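Local coordinates for extracellular solute-binding protein, family 5 (Chelativorans sp., PDB 6WM6) that binds EDTA in the periplasm and probably hands it to an ABC transporter for uptake, at residues F52-D57 / F254-D259; V87-T92 / R544-Q549; E271-Y276 / I535-I540. All blocks are in the same frame, centred on the assembly; numbering follows the deposited sequence. Where two conformers were deposited one is given.

Contact 1: residues F52-D57 / F254-D259; sequences FAVTRD and FRIITD. With EDO (1,2-ethanediol), chain H; SO4 (sulfate ion), chain B.
Phe254, Val54 and Ile256 carry this contact between two parallel strands. They lie on one face of the pair, together with Phe52. Three backbone hydrogen bonds join the two segments. Arg255 N gives to Phe52 O (2.9 Å). Val54 N gives to Arg255 O (2.9 Å). Val54 O then accepts Ile257 N at 2.8 Å, nearly along the C=O axis, in the straightest bond of the three (173°). Phe254 CG is anti to its carbonyl carbon (chi1 -65°). Its ring therefore runs beside that of Phe52, with the two planes oblique at 57°. Phe254 CD1 touches Phe52 CB at 3.7 Å. The same carbon also meets Val54 CG1 at 3.9 Å. The other methyl of Val54, CG2, lies across Ile256 CG1, also at 3.9 Å. Ile256 CG1 and CG2 both lie against Arg56 O. Ile256 CD1 reaches on to Asp57 OD1 (3.5 Å), an oxygen that is held by Gly230 N. An alanine here, in place of Ile256, would probably loosen the seam, since Val54 CG2 and Arg56 O would lose their apolar neighbour. Around the pair, strand 251-256 bonds on its other edge to Gln231 and Val233, at the start of strand 232-237. Helix 71-77 packs on the Phe254 ring through Thr75 and Val76. Ala53 points to the other face, where Gln263 of helix 263-268 touches it.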
loop_
_atom_site.group_PDB
_atom_site.type_symbol
_atom_site.label_atom_id
_atom_site.label_comp_id
_atom_site.label_asym_id
_atom_site.label_seq_id
_atom_site.Cartn_x
_atom_site.Cartn_y
_atom_site.Cartn_z
ATOM N N PHE A 52 19.715 5.205 -3.018
ATOM C CA PHE A 52 18.503 5.057 -2.206
ATOM C C PHE A 52 18.502 3.650 -1.625
ATOM O O PHE A 52 18.581 2.665 -2.365
ATOM C CB PHE A 52 17.308 5.284 -3.146
ATOM C CG PHE A 52 15.946 5.373 -2.494
ATOM C CD1 PHE A 52 15.399 4.306 -1.810
ATOM C CD2 PHE A 52 15.182 6.521 -2.632
ATOM C CE1 PHE A 52 14.119 4.407 -1.242
ATOM C CE2 PHE A 52 13.915 6.610 -2.079
ATOM C CZ PHE A 52 13.394 5.561 -1.389
ATOM N N ALA A 53 18.397 3.547 -0.309
ATOM C CA ALA A 53 18.408 2.249 0.346
ATOM C C ALA A 53 17.051 1.576 0.231
ATOM O O ALA A 53 16.015 2.219 0.428
ATOM C CB ALA A 53 18.736 2.408 1.835
ATOM N N VAL A 54 17.056 0.266 -0.062
ATOM C CA VAL A 54 15.831 -0.538 -0.059
ATOM C C VAL A 54 16.041 -1.754 0.823
ATOM O O VAL A 54 17.172 -2.206 1.009
ATOM C CB VAL A 54 15.381 -0.945 -1.479
ATOM C CG1 VAL A 54 15.116 0.312 -2.305
ATOM C CG2 VAL A 54 16.398 -1.835 -2.136
ATOM N N THR A 55 14.929 -2.274 1.365
ATOM C CA THR A 55 14.964 -3.239 2.460
ATOM C C THR A 55 14.817 -4.693 2.017
ATOM O O THR A 55 14.921 -5.586 2.862
ATOM C CB THR A 55 13.856 -2.923 3.477
ATOM O OG1 THR A 55 12.581 -2.980 2.830
ATOM C CG2 THR A 55 14.046 -1.535 4.083
ATOM N N ARG A 56 14.575 -4.957 0.734
ATOM C CA ARG A 56 14.467 -6.318 0.231
ATOM C C ARG A 56 15.401 -6.505 -0.961
ATOM O O ARG A 56 15.660 -5.560 -1.721
ATOM C CB ARG A 56 13.038 -6.637 -0.252
ATOM C CG ARG A 56 11.923 -6.413 0.749
ATOM C CD ARG A 56 10.576 -6.582 0.048
ATOM N NE ARG A 56 9.432 -6.384 0.931
ATOM C CZ ARG A 56 8.829 -7.356 1.612
ATOM N NH1 ARG A 56 9.259 -8.607 1.525
ATOM N NH2 ARG A 56 7.790 -7.072 2.383
ATOM N N ASP A 57 15.895 -7.732 -1.138
ATOM C CA ASP A 57 16.544 -8.090 -2.388
ATOM C C ASP A 57 15.496 -8.152 -3.501
ATOM O O ASP A 57 14.293 -8.240 -3.243
ATOM C CB ASP A 57 17.252 -9.440 -2.248
ATOM C CG ASP A 57 18.167 -9.772 -3.428
ATOM O OD1 ASP A 57 18.570 -8.877 -4.192
ATOM O OD2 ASP A 57 18.502 -10.972 -3.597
ATOM N N PHE A 254 19.990 1.817 -6.214
ATOM C CA PHE A 254 19.231 1.288 -5.084
ATOM C C PHE A 254 20.113 0.272 -4.385
ATOM O O PHE A 254 20.471 -0.754 -4.980
ATOM C CB PHE A 254 17.915 0.694 -5.566
ATOM C CG PHE A 254 16.987 1.709 -6.154
ATOM C CD1 PHE A 254 16.228 2.527 -5.328
ATOM C CD2 PHE A 254 16.887 1.854 -7.519
ATOM C CE1 PHE A 254 15.374 3.466 -5.858
ATOM C CE2 PHE A 254 16.008 2.800 -8.067
ATOM C CZ PHE A 254 15.267 3.600 -7.243
ATOM N N ARG A 255 20.505 0.587 -3.157
ATOM C CA ARG A 255 21.388 -0.257 -2.369
ATOM C C ARG A 255 20.548 -1.109 -1.427
ATOM O O ARG A 255 19.738 -0.583 -0.664
ATOM C CB ARG A 255 22.337 0.624 -1.563
ATOM C CG ARG A 255 23.264 -0.140 -0.617
ATOM C CD ARG A 255 24.449 -0.749 -1.329
ATOM N NE ARG A 255 25.432 -1.226 -0.351
ATOM C CZ ARG A 255 25.619 -2.500 -0.023
ATOM N NH1 ARG A 255 24.912 -3.459 -0.598
ATOM N NH2 ARG A 255 26.533 -2.810 0.887
ATOM N N ILE A 256 20.753 -2.419 -1.484
ATOM C CA ILE A 256 19.974 -3.354 -0.683
ATOM C C ILE A 256 20.571 -3.436 0.719
ATOM O O ILE A 256 21.726 -3.845 0.876
ATOM C CB ILE A 256 19.922 -4.728 -1.376
ATOM C CG1 ILE A 256 19.152 -4.578 -2.700
ATOM C CG2 ILE A 256 19.275 -5.767 -0.477
ATOM C CD1 ILE A 256 19.572 -5.544 -3.775
ATOM N N ILE A 257 19.781 -3.051 1.717
ATOM C CA ILE A 257 20.138 -3.127 3.139
ATOM C C ILE A 257 18.941 -3.782 3.826
ATOM O O ILE A 257 17.964 -3.103 4.181
ATOM C CB ILE A 257 20.436 -1.753 3.747
ATOM C CG1 ILE A 257 21.548 -1.054 2.967
ATOM C CG2 ILE A 257 20.819 -1.878 5.226
ATOM C CD1 ILE A 257 21.851 0.355 3.448
ATOM N N THR A 258 19.013 -5.101 4.024
ATOM C CA THR A 258 17.856 -5.844 4.522
ATOM C C THR A 258 17.571 -5.553 5.990
ATOM O O THR A 258 16.424 -5.689 6.431
ATOM C CB THR A 258 18.075 -7.346 4.309
ATOM O OG1 THR A 258 19.338 -7.730 4.869
ATOM C CG2 THR A 258 18.048 -7.686 2.818
ATOM N N ASP A 259 18.586 -5.161 6.757
ATOM C CA ASP A 259 18.419 -4.813 8.171
ATOM C C ASP A 259 18.040 -3.339 8.238
ATOM O O ASP A 259 18.897 -2.455 8.254
ATOM C CB ASP A 259 19.705 -5.104 8.933
ATOM C CG ASP A 259 19.574 -4.853 10.426
ATOM O OD1 ASP A 259 18.476 -4.461 10.876
ATOM O OD2 ASP A 259 20.575 -5.049 11.144
HETATM C C1 EDO H . 12.356 1.175 0.561
HETATM O O1 EDO H . 12.501 -0.172 1.042
HETATM C C2 EDO H . 11.325 1.221 -0.564
HETATM O O2 EDO H . 10.027 1.519 -0.036
HETATM S S SO4 B . 4.488 -4.046 1.310
HETATM O O1 SO4 B . 4.796 -3.140 0.200
HETATM O O2 SO4 B . 5.730 -4.509 1.905
HETATM O O3 SO4 B . 3.676 -3.325 2.329
HETATM O O4 SO4 B . 3.735 -5.184 0.795
#

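Contact 2: residues V87-T92 / R544-Q549. With EDO (1,2-ethanediol), chain E; SO4 (sulfate ion), chain C; EDO (1,2-ethanediol), chain I.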
loop_
_atom_site.group_PDB
_atom_site.type_symbol
_atom_site.label_atom_id
_atom_site.label_comp_id
_atom_site.label_asym_id
_atom_site.label_seq_id
_atom_site.Cartn_x
_atom_site.Cartn_y
_atom_site.Cartn_z
ATOM N N VAL A 87 -0.181 8.084 -8.681
ATOM C CA VAL A 87 -0.652 8.604 -7.400
ATOM C C VAL A 87 0.309 9.655 -6.877
ATOM O O VAL A 87 1.531 9.428 -6.844
ATOM C CB VAL A 87 -0.813 7.467 -6.383
ATOM C CG1 VAL A 87 -1.488 8.006 -5.121
ATOM C CG2 VAL A 87 -1.626 6.301 -6.965
ATOM N N GLN A 88 -0.233 10.790 -6.487
ATOM C CA GLN A 88 0.502 11.967 -6.052
ATOM C C GLN A 88 0.468 12.090 -4.535
ATOM O O GLN A 88 -0.326 11.427 -3.855
ATOM C CB GLN A 88 -0.140 13.231 -6.651
ATOM C CG GLN A 88 -0.297 13.206 -8.163
ATOM C CD GLN A 88 1.029 13.142 -8.854
ATOM O OE1 GLN A 88 1.831 14.096 -8.766
ATOM N NE2 GLN A 88 1.310 12.043 -9.521
ATOM N N PRO A 89 1.272 12.990 -3.966
ATOM C CA PRO A 89 1.353 13.041 -2.497
ATOM C C PRO A 89 0.066 13.430 -1.818
ATOM O O PRO A 89 -0.111 13.065 -0.640
ATOM C CB PRO A 89 2.500 14.037 -2.230
ATOM C CG PRO A 89 3.415 13.832 -3.411
ATOM C CD PRO A 89 2.471 13.608 -4.594
ATOM N N ASP A 90 -0.817 14.170 -2.496
ATOM C CA ASP A 90 -2.131 14.503 -1.945
ATOM C C ASP A 90 -3.157 13.396 -2.170
ATOM O O ASP A 90 -4.341 13.610 -1.893
ATOM C CB ASP A 90 -2.611 15.842 -2.517
ATOM C CG ASP A 90 -2.746 15.838 -4.024
ATOM O OD1 ASP A 90 -2.544 14.809 -4.676
ATOM O OD2 ASP A 90 -3.095 16.928 -4.573
ATOM N N PHE A 91 -2.725 12.222 -2.624
ATOM C CA PHE A 91 -3.538 11.013 -2.808
ATOM C C PHE A 91 -4.485 11.125 -3.999
ATOM O O PHE A 91 -5.445 10.354 -4.104
ATOM C CB PHE A 91 -4.267 10.591 -1.529
ATOM C CG PHE A 91 -4.407 9.088 -1.347
ATOM C CD1 PHE A 91 -3.402 8.200 -1.687
ATOM C CD2 PHE A 91 -5.543 8.580 -0.777
ATOM C CE1 PHE A 91 -3.544 6.821 -1.463
ATOM C CE2 PHE A 91 -5.684 7.208 -0.558
ATOM C CZ PHE A 91 -4.697 6.350 -0.898
ATOM N N THR A 92 -4.224 12.037 -4.925
ATOM C CA THR A 92 -4.955 12.132 -6.178
ATOM C C THR A 92 -4.201 11.375 -7.266
ATOM O O THR A 92 -3.010 11.073 -7.145
ATOM C CB THR A 92 -5.168 13.577 -6.615
ATOM O OG1 THR A 92 -3.931 14.213 -6.907
ATOM C CG2 THR A 92 -5.904 14.378 -5.531
ATOM N N ARG A 544 10.562 13.945 -2.411
ATOM C CA ARG A 544 9.583 14.224 -1.381
ATOM C C ARG A 544 8.823 12.962 -1.052
ATOM O O ARG A 544 8.728 12.022 -1.844
ATOM C CB ARG A 544 8.637 15.354 -1.790
ATOM C CG ARG A 544 7.686 15.006 -2.957
ATOM C CD ARG A 544 6.791 16.184 -3.319
ATOM N NE ARG A 544 7.591 17.297 -3.813
ATOM C CZ ARG A 544 7.911 17.516 -5.073
ATOM N NH1 ARG A 544 7.526 16.696 -6.025
ATOM N NH2 ARG A 544 8.650 18.577 -5.381
ATOM N N ASP A 545 8.232 12.976 0.125
ATOM C CA ASP A 545 7.391 11.864 0.518
ATOM C C ASP A 545 6.171 11.800 -0.391
ATOM O O ASP A 545 5.629 12.815 -0.819
ATOM C CB ASP A 545 6.946 12.007 1.968
ATOM C CG ASP A 545 6.356 10.740 2.546
ATOM O OD1 ASP A 545 6.554 9.645 1.976
ATOM O OD2 ASP A 545 5.680 10.874 3.595
ATOM N N ASN A 546 5.742 10.587 -0.676
ATOM C CA ASN A 546 4.521 10.308 -1.431
ATOM C C ASN A 546 3.912 9.196 -0.609
ATOM O O ASN A 546 4.242 8.027 -0.809
ATOM C CB ASN A 546 4.881 9.897 -2.850
ATOM C CG ASN A 546 3.675 9.780 -3.751
ATOM O OD1 ASN A 546 2.679 10.467 -3.550
ATOM N ND2 ASN A 546 3.756 8.921 -4.759
ATOM N N PRO A 547 3.098 9.540 0.424
ATOM C CA PRO A 547 2.827 8.605 1.544
ATOM C C PRO A 547 1.724 7.606 1.223
ATOM O O PRO A 547 0.680 7.501 1.902
ATOM C CB PRO A 547 2.456 9.554 2.695
ATOM C CG PRO A 547 1.889 10.752 2.008
ATOM C CD PRO A 547 2.707 10.923 0.738
ATOM N N ASN A 548 1.970 6.825 0.193
ATOM C CA ASN A 548 1.023 5.880 -0.351
ATOM C C ASN A 548 1.821 4.741 -0.978
ATOM O O ASN A 548 3.050 4.727 -0.942
ATOM C CB ASN A 548 0.106 6.546 -1.353
ATOM C CG ASN A 548 0.874 7.259 -2.429
ATOM O OD1 ASN A 548 1.611 6.609 -3.194
ATOM N ND2 ASN A 548 0.753 8.573 -2.497
ATOM N N GLN A 549 1.119 3.757 -1.557
ATOM C CA GLN A 549 1.825 2.585 -2.060
ATOM C C GLN A 549 2.793 2.894 -3.179
ATOM O O GLN A 549 3.730 2.124 -3.400
ATOM C CB GLN A 549 0.846 1.527 -2.530
ATOM C CG GLN A 549 0.114 0.863 -1.387
ATOM C CD GLN A 549 -0.609 -0.395 -1.831
ATOM O OE1 GLN A 549 -1.684 -0.331 -2.405
ATOM N NE2 GLN A 549 0.012 -1.533 -1.585
HETATM C C1 EDO E . -3.690 9.453 2.258
HETATM O O1 EDO E . -3.313 10.831 2.348
HETATM C C2 EDO E . -2.468 8.606 2.607
HETATM O O2 EDO E . -1.340 9.294 2.048
HETATM S S SO4 C . -1.306 -5.122 -1.046
HETATM O O1 SO4 C . -1.071 -4.257 -2.203
HETATM O O2 SO4 C . -0.156 -6.008 -0.887
HETATM O O3 SO4 C . -1.429 -4.297 0.159
HETATM O O4 SO4 C . -2.508 -5.911 -1.270
HETATM C C1 EDO I . -3.400 2.775 -5.899
HETATM O O1 EDO I . -4.699 3.137 -5.420
HETATM C C2 EDO I . -2.378 2.920 -4.779
HETATM O O2 EDO I . -2.630 1.981 -3.723
HETATM O O HOH W 1 -0.775 10.185 -0.561
#
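Asn546 ND2 gives a hydrogen bond to Val87 O (3.1 Å, 157°). The acceptor lies in the amide plane of Asn546, but the donor stands above the carbonyl plane of Val87. Asn546 CG is anti to the backbone N (chi1 -172°), which carries the amide across to the other segment. Its ND2 also bonds Gly551 O, so two acceptors hold the amide in place. Asn546 OD1 rests on the peptide between Gln88 and Pro89, 2.9 Å from Pro89 N, which has no hydrogen to give. That OD1 receives a weak bond from Asn548 ND2 (2.9 Å). Asn548 CG sits in the crowded position between backbone N and carbonyl carbon, and its OD1 accepts Leu550 N.

A water adds an indirect link. It gives to Pro89 O at 3.0 Å and accepts from Asn548 ND2 at 2.9 Å. An ethanediol, probably from the crystallisation liquor, also bonds this water and gives to Pro547 O.

The remaining contacts are van der Waals. The Pro89 ring packs against Asn546 OD1 and Asp545 O, with Pro89 CG 3.6 Å from Asp545 O. Pro89 CB is also near Pro547 CD. Phe91 CE1 passes Asn548 CB at 3.7 Å, with ring and amide planes 26° apart. The Val87 CG1 methyl packs on the Asn548 amide, 3.5 Å from Asn548 ND2. Carbon C1 of the same ethanediol sits over one face of the Phe91 ring.

Segment 87-92 forms a type I turn from Gln88 to Phe91, linking strands 85-87 and 93-95. Phe91 has a left-handed backbone, as in a type I turn with a G1 bulge. Asp90 OD1 adds an Asx turn by accepting Thr92 N. In the other segment, Pro547 is the centre of an inverse gamma turn.

Contact 3: residues E271-Y276 / I535-I540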
loop_
_atom_site.group_PDB
_atom_site.type_symbol
_atom_site.label_atom_id
_atom_site.label_comp_id
_atom_site.label_asym_id
_atom_site.label_seq_id
_atom_site.Cartn_x
_atom_site.Cartn_y
_atom_site.Cartn_z
ATOM N N GLU A 271 27.134 5.830 2.662
ATOM C CA GLU A 271 26.927 4.660 1.821
ATOM C C GLU A 271 25.640 4.775 1.015
ATOM O O GLU A 271 25.523 4.205 -0.077
ATOM C CB GLU A 271 26.868 3.418 2.708
ATOM C CG GLU A 271 26.672 2.101 1.986
ATOM C CD GLU A 271 26.759 0.907 2.929
ATOM O OE1 GLU A 271 27.167 1.100 4.096
ATOM O OE2 GLU A 271 26.420 -0.216 2.503
ATOM N N VAL A 272 24.652 5.476 1.564
ATOM C CA VAL A 272 23.426 5.796 0.848
ATOM C C VAL A 272 23.131 7.257 1.130
ATOM O O VAL A 272 23.639 7.849 2.094
ATOM C CB VAL A 272 22.237 4.916 1.276
ATOM C CG1 VAL A 272 22.545 3.439 1.087
ATOM C CG2 VAL A 272 21.829 5.207 2.715
ATOM N N ASP A 273 22.290 7.845 0.274
ATOM C CA ASP A 273 21.874 9.230 0.416
ATOM C C ASP A 273 20.412 9.408 0.803
ATOM O O ASP A 273 20.018 10.537 1.142
ATOM C CB ASP A 273 22.112 9.971 -0.904
ATOM C CG ASP A 273 23.505 9.779 -1.438
ATOM O OD1 ASP A 273 24.451 10.121 -0.721
ATOM O OD2 ASP A 273 23.649 9.280 -2.560
ATOM N N VAL A 274 19.613 8.348 0.734
ATOM C CA VAL A 274 18.180 8.393 1.011
ATOM C C VAL A 274 17.804 7.067 1.658
ATOM O O VAL A 274 18.213 6.001 1.178
ATOM C CB VAL A 274 17.337 8.529 -0.263
ATOM C CG1 VAL A 274 15.850 8.727 0.088
ATOM C CG2 VAL A 274 17.847 9.651 -1.138
ATOM N N ILE A 275 16.997 7.134 2.707
ATOM C CA ILE A 275 16.391 5.952 3.312
ATOM C C ILE A 275 14.904 6.231 3.507
ATOM O O ILE A 275 14.490 7.386 3.672
ATOM C CB ILE A 275 17.080 5.534 4.618
ATOM C CG1 ILE A 275 16.875 6.566 5.729
ATOM C CG2 ILE A 275 18.579 5.314 4.373
ATOM C CD1 ILE A 275 17.388 6.120 7.079
ATOM N N TYR A 276 14.106 5.165 3.534
ATOM C CA TYR A 276 12.640 5.263 3.690
ATOM C C TYR A 276 12.158 4.109 4.563
ATOM O O TYR A 276 11.356 3.270 4.139
ATOM C CB TYR A 276 11.973 5.256 2.316
ATOM C CG TYR A 276 10.525 5.715 2.262
ATOM C CD1 TYR A 276 10.158 6.964 2.699
ATOM C CD2 TYR A 276 9.541 4.909 1.703
ATOM C CE1 TYR A 276 8.840 7.427 2.582
ATOM C CE2 TYR A 276 8.225 5.342 1.607
ATOM C CZ TYR A 276 7.894 6.584 2.062
ATOM O OH TYR A 276 6.595 7.024 1.938
ATOM N N ILE A 535 14.299 10.090 4.972
ATOM C CA ILE A 535 15.452 10.703 5.627
ATOM C C ILE A 535 16.566 10.720 4.593
ATOM O O ILE A 535 16.875 9.674 3.995
ATOM C CB ILE A 535 15.861 9.920 6.883
ATOM C CG1 ILE A 535 14.654 9.676 7.801
ATOM C CG2 ILE A 535 16.957 10.693 7.659
ATOM C CD1 ILE A 535 14.930 8.741 8.979
ATOM N N TYR A 536 17.156 11.891 4.353
ATOM C CA TYR A 536 17.932 12.049 3.125
ATOM C C TYR A 536 18.899 13.213 3.214
ATOM O O TYR A 536 18.767 14.096 4.052
ATOM C CB TYR A 536 16.993 12.260 1.914
ATOM C CG TYR A 536 16.120 13.491 2.074
ATOM C CD1 TYR A 536 14.968 13.441 2.856
ATOM C CD2 TYR A 536 16.440 14.702 1.476
ATOM C CE1 TYR A 536 14.184 14.573 3.045
ATOM C CE2 TYR A 536 15.664 15.824 1.647
ATOM C CZ TYR A 536 14.533 15.750 2.433
ATOM O OH TYR A 536 13.735 16.852 2.648
ATOM N N LYS A 537 19.853 13.227 2.286
ATOM C CA LYS A 537 20.752 14.358 2.133
ATOM C C LYS A 537 20.047 15.482 1.380
ATOM O O LYS A 537 19.562 15.280 0.258
ATOM C CB LYS A 537 22.002 13.884 1.390
ATOM C CG LYS A 537 22.870 12.947 2.222
ATOM C CD LYS A 537 23.544 13.678 3.384
ATOM C CE LYS A 537 24.330 12.745 4.309
ATOM N NZ LYS A 537 25.623 12.331 3.710
ATOM N N GLU A 538 20.021 16.672 1.990
ATOM C CA GLU A 538 19.236 17.790 1.483
ATOM C C GLU A 538 19.770 18.379 0.193
ATOM O O GLU A 538 19.069 19.151 -0.460
ATOM C CB GLU A 538 19.110 18.863 2.564
ATOM C CG GLU A 538 20.402 19.572 2.866
ATOM C CD GLU A 538 20.352 20.369 4.165
ATOM O OE1 GLU A 538 19.258 20.457 4.765
ATOM O OE2 GLU A 538 21.403 20.888 4.580
ATOM N N ALA A 539 20.965 17.981 -0.251
ATOM C CA ALA A 539 21.391 18.330 -1.594
ATOM C C ALA A 539 20.466 17.800 -2.672
ATOM O O ALA A 539 20.492 18.302 -3.798
ATOM C CB ALA A 539 22.804 17.791 -1.855
ATOM N N ILE A 540 19.692 16.765 -2.383
ATOM C CA ILE A 540 18.798 16.183 -3.382
ATOM C C ILE A 540 17.507 16.990 -3.452
ATOM O O ILE A 540 16.793 17.109 -2.449
ATOM C CB ILE A 540 18.498 14.713 -3.069
ATOM C CG1 ILE A 540 19.782 13.900 -2.927
ATOM C CG2 ILE A 540 17.645 14.128 -4.194
ATOM C CD1 ILE A 540 19.537 12.569 -2.237
HETATM O O HOH W 2 25.078 10.227 1.960
#
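Short antiparallel strand pairing sets the frame here. Ile275 and Ile535 form a hydrogen-bonded pair: Ile275 N gives to Ile535 O (2.9 Å), and Ile535 N gives back to Ile275 O (3.0 Å). Lys537 N gives to Asp273 O (2.9 Å), nearly along the C=O axis. Between these bonds, Val274 faces Tyr536 as a non-hydrogen-bonded pair.

The side-chain torsions decide what meets. Ile275 CG1 takes the crowded position between backbone N and carbonyl carbon (chi1 67°). This swings CG1 against Ile535 CB at 3.7 Å. Ile535 CG1 is instead anti to its carbonyl carbon. The two chains lie side by side, pointing the same way, with their CD1 atoms also close.

Val274 CG1 is anti to the backbone N (chi1 -174°), and CG2 is anti to the carbonyl carbon. CG2 meets Ile540 CD1 at 3.5 Å, which is tight packing, and Tyr536 CB at 4.1 Å. A type I turn from Lys537 to Ile540 brings Ile540 back to this spot. Tyr536 CG is also in the crowded position (chi1 60°). Its ring leads away from Val274, and its OH bonds Gln299.

The Lys537 chain is bent at chi2 and chi4. NZ gives to a water at 2.8 Å that also lies beside Val272 O and Asp273 OD1. NZ stays 5.1 Å from Asp273 OD1, and the water can bridge the two. Asp273 OD2 accepts Thr51 N.

Strand 274-275 lies between two longer strands, bonding to 524-537 here and to 49-54 through Ala53. Strand 296-299 also pairs with 524-537, through Asp297 and Tyr536. Helix 263-268 packs on Ile275 through Gln263 and on Ile535 through Leu267.

How the contacts relate
Contact 3 is buried, although its centre lies about 22 Å from the centre of the chain, the farthest of the three. Contacts 1 and 2 are partly buried, and contact 2 is the most central of the three. Contacts 1 and 3 are strand pairings, one parallel and one antiparallel, built on backbone bonds and apolar side chains. Contact 2 joins two loops through asparagine amides and a water. Segment 271-276 ties contacts 1 and 3 together: Phe52 packs on Val274, and Glu271 forms a salt bridge with Arg255. Tyr276 OH probably bonds Asp545, which joins contact 3 to contact 2. Contacts 1 and 2 do not touch; their nearest atoms are about 7 Å apart.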